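Local coordinates for protein 3-phytase (Klebsiella pneumoniae, PDB 2WNH) that probably hydrolyses phytate (inositol hexakisphosphate), releasing phosphate as a 3-phytase of the histidine acid phosphatase family, at residues Arg325-Val338 with Val375-Leu388. The protein carries 3 engineered substitutions. Residues are numbered along the deposited sequence; the frame is centred on the assembly and turned at random.
Sequences RWRDAKSGERYLRV and VGTLCPFQAAITAL
In the branched mixed sheet of this histidine acid phosphatase, the short strand 376-380 pairs antiparallel with strand 334-338, with strand 371-373 as its other partner, and leads into helix 381-388. Leu336 and Cys379 form the hydrogen-bonded pair: Leu336 N donates a hydrogen bond to Cys379 O at 2.7 Å, nearly straight and in the carbonyl plane, and Cys379 N donates to Leu336 O at 2.8 Å. Pro380, just before the helix, faces Tyr335 in a non-hydrogen-bonded pair that needs no N-H; Phe381 N, already in the helix, reaches Arg334 O at 3.1 Å. Tyr335 CB packs 3.9 Å from Leu378 CB, and the tyrosine ring lies near Pro380.

On one face of the 325-338 hairpin, branched aliphatic side chains roof the indole of Trp326. In CH-pi contacts, Val375 CG2 stands 3.7 Å from the centroid of its six-membered ring, 8° off the normal, and Leu378 CD1 covers the five-membered ring. Arg337 runs extended past Leu378; Val375 O lies over one face of its guanidinium, whose NE is salt-bridged to Glu364.

In Leu336, chi1 -172° sets CG anti to the backbone N and chi2 69° turns CD2 to the helix, where it meets Leu388 CD1 tip to tip at 3.6 Å; the small Ala384 lets that branch approach. Arg325 CG lies 3.7 Å from Phe381 CE1, while the arginine guanidinium bonds to Val274 O and makes a salt bridge with Glu17.

Val274 of helix 256-274 packs against Leu336 and Phe381, Met301 of helix 291-301 against Val338 and Leu388, and Trp14 of strand 14-24 against Leu378; a disulfide links Cys379 to Cys370.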
ATOM      1  N   ARG B 325      -8.591  30.486   4.823  1.00 16.37           N
ATOM      2  CA  ARG B 325      -7.708  31.649   4.633  1.00 16.20           C
ATOM      3  C   ARG B 325      -6.596  31.297   3.662  1.00 16.60           C
ATOM      4  O   ARG B 325      -5.851  30.347   3.888  1.00 16.55           O
ATOM      5  CB  ARG B 325      -7.089  32.114   5.960  1.00 16.60           C
ATOM      6  CG  ARG B 325      -6.385  33.474   5.812  1.00 20.42           C
ATOM      7  CD  ARG B 325      -5.828  33.948   7.124  1.00 18.30           C
ATOM      8  NE  ARG B 325      -4.554  33.329   7.480  1.00 19.59           N
ATOM      9  CZ  ARG B 325      -4.358  32.560   8.549  1.00 21.17           C
ATOM     10  NH1 ARG B 325      -5.368  32.256   9.368  1.00 23.76           N
ATOM     11  NH2 ARG B 325      -3.146  32.073   8.793  1.00 21.53           N
ATOM     12  N   TRP B 326      -6.523  32.078   2.582  1.00 15.13           N
ATOM     13  CA  TRP B 326      -5.537  31.949   1.527  1.00 16.61           C
ATOM     14  C   TRP B 326      -4.635  33.167   1.491  1.00 17.77           C
ATOM     15  O   TRP B 326      -5.012  34.249   1.913  1.00 17.87           O
ATOM     16  CB  TRP B 326      -6.222  31.831   0.172  1.00 16.93           C
ATOM     17  CG  TRP B 326      -6.911  30.500  -0.047  1.00 15.94           C
ATOM     18  CD1 TRP B 326      -8.177  30.132   0.375  1.00 17.20           C
ATOM     19  CD2 TRP B 326      -6.380  29.362  -0.744  1.00 15.20           C
ATOM     20  NE1 TRP B 326      -8.450  28.849  -0.024  1.00 14.44           N
ATOM     21  CE2 TRP B 326      -7.373  28.348  -0.711  1.00 16.16           C
ATOM     22  CE3 TRP B 326      -5.161  29.099  -1.389  1.00 15.75           C
ATOM     23  CZ2 TRP B 326      -7.182  27.082  -1.302  1.00 16.45           C
ATOM     24  CZ3 TRP B 326      -4.969  27.835  -1.986  1.00 17.26           C
ATOM     25  CH2 TRP B 326      -5.984  26.848  -1.942  1.00 18.20           C
ATOM     26  N   ARG B 327      -3.442  32.978   0.954  1.00 17.32           N
ATOM     27  CA  ARG B 327      -2.481  34.070   0.838  1.00 19.51           C
ATOM     28  C   ARG B 327      -1.966  34.097  -0.584  1.00 18.77           C
ATOM     29  O   ARG B 327      -1.650  33.049  -1.178  1.00 16.94           O
ATOM     30  CB  ARG B 327      -1.337  33.851   1.819  1.00 20.02           C
ATOM     31  CG  ARG B 327      -0.288  34.910   1.776  1.00 22.42           C
ATOM     32  CD  ARG B 327       0.354  35.013   3.138  1.00 21.57           C
ATOM     33  NE  ARG B 327       1.080  33.786   3.488  1.00 23.91           N
ATOM     34  CZ  ARG B 327       1.753  33.634   4.622  1.00 21.86           C
ATOM     35  NH1 ARG B 327       1.789  34.627   5.505  1.00 23.30           N
ATOM     36  NH2 ARG B 327       2.390  32.491   4.875  1.00 21.66           N
ATOM     37  N   ASP B 328      -1.907  35.313  -1.137  1.00 18.86           N
ATOM     38  CA  ASP B 328      -1.223  35.573  -2.380  1.00 19.41           C
ATOM     39  C   ASP B 328       0.298  35.554  -2.109  1.00 18.76           C
ATOM     40  O   ASP B 328       0.812  36.471  -1.476  1.00 19.06           O
ATOM     41  CB  ASP B 328      -1.668  36.953  -2.895  1.00 21.00           C
ATOM     42  CG  ASP B 328      -1.005  37.346  -4.216  1.00 23.70           C
ATOM     43  OD1 ASP B 328      -0.207  36.564  -4.774  1.00 26.97           O
ATOM     44  OD2 ASP B 328      -1.295  38.456  -4.696  1.00 27.08           O
ATOM     45  N   ALA B 329       1.010  34.533  -2.590  1.00 19.06           N
ATOM     46  CA  ALA B 329       2.435  34.350  -2.215  1.00 19.30           C
ATOM     47  C   ALA B 329       3.338  35.371  -2.887  1.00 20.28           C
ATOM     48  O   ALA B 329       4.518  35.488  -2.544  1.00 18.48           O
ATOM     49  CB  ALA B 329       2.930  32.916  -2.505  1.00 19.87           C
ATOM     50  N   LYS B 330       2.769  36.126  -3.824  1.00 21.41           N
ATOM     51  CA  LYS B 330       3.516  37.213  -4.493  1.00 22.15           C
ATOM     52  C   LYS B 330       3.480  38.523  -3.684  1.00 22.42           C
ATOM     53  O   LYS B 330       4.192  39.476  -3.998  1.00 23.92           O
ATOM     54  CB  LYS B 330       2.977  37.421  -5.919  0.80 22.54           C
ATOM     55  CG  LYS B 330       2.611  36.110  -6.634  0.80 24.03           C
ATOM     56  CD  LYS B 330       2.608  36.202  -8.161  0.80 27.02           C
ATOM     57  CE  LYS B 330       2.163  37.543  -8.690  0.80 26.33           C
ATOM     58  NZ  LYS B 330       2.010  37.462 -10.171  0.80 27.02           N
ATOM     59  N   SER B 331       2.689  38.574  -2.617  1.00 22.35           N
ATOM     60  CA  SER B 331       2.522  39.831  -1.901  1.00 22.66           C
ATOM     61  C   SER B 331       2.234  39.679  -0.423  1.00 22.57           C
ATOM     62  O   SER B 331       2.348  40.652   0.329  1.00 23.24           O
ATOM     63  CB  SER B 331       1.387  40.643  -2.549  1.00 23.48           C
ATOM     64  OG  SER B 331       0.120  40.089  -2.208  1.00 23.63           O
ATOM     65  N   GLY B 332       1.840  38.474   0.003  1.00 19.95           N
ATOM     66  CA  GLY B 332       1.442  38.252   1.393  1.00 20.01           C
ATOM     67  C   GLY B 332       0.020  38.709   1.707  1.00 19.61           C
ATOM     68  O   GLY B 332      -0.413  38.625   2.857  1.00 20.95           O
ATOM     69  N   GLU B 333      -0.706  39.196   0.701  1.00 19.02           N
ATOM     70  CA  GLU B 333      -2.092  39.649   0.924  1.00 19.73           C
ATOM     71  C   GLU B 333      -3.048  38.472   1.181  1.00 18.79           C
ATOM     72  O   GLU B 333      -2.995  37.482   0.449  1.00 19.30           O
ATOM     73  CB  GLU B 333      -2.603  40.447  -0.286  1.00 19.42           C
ATOM     74  CG  GLU B 333      -3.818  41.344  -0.008  1.00 26.33           C
ATOM     75  CD  GLU B 333      -3.539  42.487   0.981  1.00 30.74           C
ATOM     76  OE1 GLU B 333      -2.466  43.136   0.896  1.00 32.73           O
ATOM     77  OE2 GLU B 333      -4.411  42.740   1.843  1.00 33.88           O
ATOM     78  N   ARG B 334      -3.931  38.612   2.178  1.00 19.35           N
ATOM     79  CA  ARG B 334      -4.802  37.519   2.593  1.00 18.05           C
ATOM     80  C   ARG B 334      -6.233  37.653   2.066  1.00 18.27           C
ATOM     81  O   ARG B 334      -6.764  38.769   1.883  1.00 17.66           O
ATOM     82  CB  ARG B 334      -4.789  37.375   4.107  1.00 19.30           C
ATOM     83  CG  ARG B 334      -3.467  36.797   4.593  1.00 20.42           C
ATOM     84  CD  ARG B 334      -3.303  36.946   6.066  1.00 23.61           C
ATOM     85  NE  ARG B 334      -2.347  35.958   6.562  1.00 25.09           N
ATOM     86  CZ  ARG B 334      -1.552  36.139   7.619  1.00 27.65           C
ATOM     87  NH1 ARG B 334      -1.555  37.302   8.276  1.00 26.11           N
ATOM     88  NH2 ARG B 334      -0.735  35.162   8.009  1.00 23.69           N
ATOM     89  N   TYR B 335      -6.822  36.485   1.801  1.00 17.06           N
ATOM     90  CA  TYR B 335      -8.148  36.335   1.223  1.00 16.84           C
ATOM     91  C   TYR B 335      -8.904  35.257   1.980  1.00 16.96           C
ATOM     92  O   TYR B 335      -8.303  34.418   2.617  1.00 17.46           O
ATOM     93  CB  TYR B 335      -8.033  35.906  -0.235  1.00 18.45           C
ATOM     94  CG  TYR B 335      -7.533  37.004  -1.129  1.00 17.97           C
ATOM     95  CD1 TYR B 335      -6.163  37.312  -1.184  1.00 21.11           C
ATOM     96  CD2 TYR B 335      -8.424  37.748  -1.926  1.00 19.34           C
ATOM     97  CE1 TYR B 335      -5.683  38.332  -2.017  1.00 22.53           C
ATOM     98  CE2 TYR B 335      -7.953  38.767  -2.754  1.00 19.44           C
ATOM     99  CZ  TYR B 335      -6.591  39.052  -2.786  1.00 21.05           C
ATOM    100  OH  TYR B 335      -6.110  40.056  -3.593  1.00 22.83           O
ATOM    101  N   LEU B 336     -10.225  35.295   1.886  1.00 16.10           N
ATOM    102  CA  LEU B 336     -11.078  34.287   2.478  1.00 16.08           C
ATOM    103  C   LEU B 336     -11.878  33.604   1.370  1.00 17.24           C
ATOM    104  O   LEU B 336     -12.313  34.258   0.426  1.00 17.03           O
ATOM    105  CB  LEU B 336     -12.008  34.950   3.497  1.00 16.70           C
ATOM    106  CG  LEU B 336     -12.858  34.031   4.363  1.00 18.60           C
ATOM    107  CD1 LEU B 336     -11.974  33.264   5.339  1.00 18.23           C
ATOM    108  CD2 LEU B 336     -13.936  34.829   5.104  1.00 18.74           C
ATOM    109  N   ARG B 337     -12.019  32.283   1.477  1.00 15.82           N
ATOM    110  CA  ARG B 337     -12.941  31.505   0.652  1.00 15.08           C
ATOM    111  C   ARG B 337     -13.975  30.891   1.581  1.00 15.88           C
ATOM    112  O   ARG B 337     -13.634  30.394   2.664  1.00 16.77           O
ATOM    113  CB  ARG B 337     -12.165  30.410  -0.090  1.00 14.75           C
ATOM    114  CG  ARG B 337     -13.031  29.511  -0.923  1.00 16.37           C
ATOM    115  CD  ARG B 337     -12.185  28.594  -1.754  1.00 15.43           C
ATOM    116  NE  ARG B 337     -13.025  27.725  -2.558  1.00 17.10           N
ATOM    117  CZ  ARG B 337     -12.892  26.408  -2.616  1.00 19.48           C
ATOM    118  NH1 ARG B 337     -11.957  25.791  -1.896  1.00 18.00           N
ATOM    119  NH2 ARG B 337     -13.708  25.712  -3.398  1.00 21.79           N
ATOM    120  N   VAL B 338     -15.249  30.930   1.175  1.00 14.39           N
ATOM    121  CA  VAL B 338     -16.338  30.482   2.038  1.00 15.19           C
ATOM    122  C   VAL B 338     -17.242  29.617   1.177  1.00 15.33           C
ATOM    123  O   VAL B 338     -17.670  30.036   0.099  1.00 15.15           O
ATOM    124  CB  VAL B 338     -17.151  31.701   2.564  1.00 15.87           C
ATOM    125  CG1 VAL B 338     -18.304  31.222   3.420  1.00 17.15           C
ATOM    126  CG2 VAL B 338     -16.252  32.624   3.345  1.00 17.85           C
ATOM    127  N   VAL B 375      -8.036  28.133  -7.405  1.00 19.04           N
ATOM    128  CA  VAL B 375      -8.324  27.425  -6.141  1.00 18.92           C
ATOM    129  C   VAL B 375      -9.728  27.738  -5.610  1.00 19.41           C
ATOM    130  O   VAL B 375     -10.105  27.302  -4.507  1.00 19.94           O
ATOM    131  CB  VAL B 375      -7.237  27.706  -5.064  1.00 19.66           C
ATOM    132  CG1 VAL B 375      -5.871  27.245  -5.578  1.00 20.58           C
ATOM    133  CG2 VAL B 375      -7.170  29.189  -4.690  1.00 17.61           C
ATOM    134  N   GLY B 376     -10.499  28.517  -6.377  1.00 18.82           N
ATOM    135  CA  GLY B 376     -11.831  28.929  -5.906  1.00 17.87           C
ATOM    136  C   GLY B 376     -12.049  30.443  -5.895  1.00 17.18           C
ATOM    137  O   GLY B 376     -11.194  31.197  -6.353  1.00 17.10           O
ATOM    138  N   THR B 377     -13.190  30.861  -5.349  1.00 16.86           N
ATOM    139  CA  THR B 377     -13.544  32.289  -5.211  1.00 17.05           C
ATOM    140  C   THR B 377     -12.923  32.847  -3.950  1.00 16.58           C
ATOM    141  O   THR B 377     -13.294  32.436  -2.838  1.00 17.61           O
ATOM    142  CB  THR B 377     -15.097  32.487  -5.189  1.00 16.80           C
ATOM    143  OG1 THR B 377     -15.664  31.910  -6.382  1.00 17.81           O
ATOM    144  CG2 THR B 377     -15.489  33.970  -5.105  1.00 18.22           C
ATOM    145  N   LEU B 378     -11.963  33.771  -4.126  1.00 16.33           N
ATOM    146  CA  LEU B 378     -11.224  34.365  -3.028  1.00 17.29           C
ATOM    147  C   LEU B 378     -11.632  35.822  -2.819  1.00 18.82           C
ATOM    148  O   LEU B 378     -11.694  36.605  -3.766  1.00 18.52           O
ATOM    149  CB  LEU B 378      -9.708  34.249  -3.280  1.00 18.24           C
ATOM    150  CG  LEU B 378      -8.976  32.998  -2.749  1.00 22.56           C
ATOM    151  CD1 LEU B 378      -9.739  31.691  -2.782  1.00 22.49           C
ATOM    152  CD2 LEU B 378      -7.594  32.846  -3.410  1.00 21.44           C
ATOM    153  N   CYS B 379     -11.914  36.160  -1.562  1.00 18.35           N
ATOM    154  CA  CYS B 379     -12.456  37.465  -1.178  1.00 18.94           C
ATOM    155  C   CYS B 379     -11.474  38.200  -0.258  1.00 19.32           C
ATOM    156  O   CYS B 379     -10.995  37.614   0.722  1.00 19.24           O
ATOM    157  CB  CYS B 379     -13.798  37.239  -0.461  1.00 18.91           C
ATOM    158  SG  CYS B 379     -14.998  36.356  -1.520  0.75 20.09           S
ATOM    159  N   PRO B 380     -11.161  39.483  -0.550  1.00 19.77           N
ATOM    160  CA  PRO B 380     -10.274  40.204   0.368  1.00 18.77           C
ATOM    161  C   PRO B 380     -10.656  39.962   1.825  1.00 19.35           C
ATOM    162  O   PRO B 380     -11.817  40.147   2.220  1.00 18.93           O
ATOM    163  CB  PRO B 380     -10.458  41.670  -0.063  1.00 19.89           C
ATOM    164  CG  PRO B 380     -10.662  41.539  -1.539  1.00 19.59           C
ATOM    165  CD  PRO B 380     -11.558  40.334  -1.691  1.00 20.29           C
ATOM    166  N   PHE B 381      -9.670  39.572   2.619  1.00 17.75           N
ATOM    167  CA  PHE B 381      -9.914  38.934   3.914  1.00 18.37           C
ATOM    168  C   PHE B 381     -10.705  39.811   4.898  1.00 18.47           C
ATOM    169  O   PHE B 381     -11.748  39.368   5.395  1.00 18.46           O
ATOM    170  CB  PHE B 381      -8.587  38.457   4.556  1.00 17.43           C
ATOM    171  CG  PHE B 381      -8.779  37.697   5.836  1.00 19.21           C
ATOM    172  CD1 PHE B 381      -9.016  36.315   5.806  1.00 18.00           C
ATOM    173  CD2 PHE B 381      -8.712  38.343   7.073  1.00 21.28           C
ATOM    174  CE1 PHE B 381      -9.196  35.588   7.002  1.00 20.40           C
ATOM    175  CE2 PHE B 381      -8.879  37.633   8.272  1.00 23.18           C
ATOM    176  CZ  PHE B 381      -9.138  36.257   8.235  1.00 20.94           C
ATOM    177  N   GLN B 382     -10.229  41.034   5.188  1.00 19.81           N
ATOM    178  CA  GLN B 382     -10.914  41.864   6.209  1.00 20.64           C
ATOM    179  C   GLN B 382     -12.351  42.241   5.836  1.00 20.17           C
ATOM    180  O   GLN B 382     -13.263  42.166   6.668  1.00 20.29           O
ATOM    181  CB  GLN B 382     -10.123  43.134   6.539  0.80 21.87           C
ATOM    182  CG  GLN B 382     -10.672  43.855   7.778  0.80 25.76           C
ATOM    183  CD  GLN B 382     -10.943  42.894   8.936  0.80 30.07           C
ATOM    184  OE1 GLN B 382     -10.025  42.205   9.405  0.80 33.29           O
ATOM    185  NE2 GLN B 382     -12.204  42.828   9.387  0.80 28.24           N
ATOM    186  N   ALA B 383     -12.543  42.662   4.587  1.00 19.74           N
ATOM    187  CA  ALA B 383     -13.872  42.981   4.081  1.00 19.50           C
ATOM    188  C   ALA B 383     -14.822  41.784   4.136  1.00 19.15           C
ATOM    189  O   ALA B 383     -16.026  41.960   4.326  1.00 18.97           O
ATOM    190  CB  ALA B 383     -13.780  43.503   2.642  1.00 18.84           C
ATOM    191  N   ALA B 384     -14.293  40.571   3.931  1.00 18.91           N
ATOM    192  CA  ALA B 384     -15.117  39.366   3.982  1.00 18.83           C
ATOM    193  C   ALA B 384     -15.550  39.084   5.419  1.00 19.27           C
ATOM    194  O   ALA B 384     -16.739  38.832   5.691  1.00 18.53           O
ATOM    195  CB  ALA B 384     -14.361  38.186   3.389  1.00 19.71           C
ATOM    196  N   ILE B 385     -14.590  39.143   6.340  1.00 18.11           N
ATOM    197  CA  ILE B 385     -14.873  38.993   7.774  1.00 20.14           C
ATOM    198  C   ILE B 385     -15.940  39.985   8.252  1.00 21.14           C
ATOM    199  O   ILE B 385     -16.883  39.604   8.947  1.00 21.15           O
ATOM    200  CB  ILE B 385     -13.578  39.132   8.602  1.00 21.11           C
ATOM    201  CG1 ILE B 385     -12.577  38.018   8.206  1.00 20.66           C
ATOM    202  CG2 ILE B 385     -13.881  39.158  10.103  1.00 24.00           C
ATOM    203  CD1 ILE B 385     -12.955  36.612   8.672  1.00 19.89           C
ATOM    204  N   THR B 386     -15.784  41.246   7.868  1.00 21.73           N
ATOM    205  CA  THR B 386     -16.731  42.295   8.254  1.00 22.43           C
ATOM    206  C   THR B 386     -18.128  42.020   7.721  1.00 20.77           C
ATOM    207  O   THR B 386     -19.107  42.128   8.460  1.00 22.69           O
ATOM    208  CB  THR B 386     -16.253  43.670   7.771  1.00 21.55           C
ATOM    209  OG1 THR B 386     -15.007  43.972   8.413  1.00 23.35           O
ATOM    210  CG2 THR B 386     -17.281  44.771   8.138  1.00 23.67           C
ATOM    211  N   ALA B 387     -18.219  41.676   6.442  1.00 21.59           N
ATOM    212  CA  ALA B 387     -19.507  41.378   5.835  1.00 20.96           C
ATOM    213  C   ALA B 387     -20.180  40.160   6.465  1.00 21.06           C
ATOM    214  O   ALA B 387     -21.385  40.181   6.761  1.00 20.26           O
ATOM    215  CB  ALA B 387     -19.375  41.208   4.317  1.00 20.26           C
ATOM    216  N   LEU B 388     -19.403  39.105   6.700  1.00 20.06           N
ATOM    217  CA  LEU B 388     -19.968  37.875   7.261  1.00 18.98           C
ATOM    218  C   LEU B 388     -20.419  38.032   8.712  1.00 18.67           C
ATOM    219  O   LEU B 388     -21.299  37.287   9.180  1.00 20.66           O
ATOM    220  CB  LEU B 388     -18.956  36.722   7.160  1.00 19.18           C
ATOM    221  CG  LEU B 388     -18.718  36.230   5.730  1.00 20.76           C
ATOM    222  CD1 LEU B 388     -17.427  35.380   5.698  1.00 20.82           C
ATOM    223  CD2 LEU B 388     -19.882  35.448   5.141  1.00 16.84           C
TER
HETATM  224  O   HOH W   1     -15.771  32.275  -1.260  1.00 19.73           O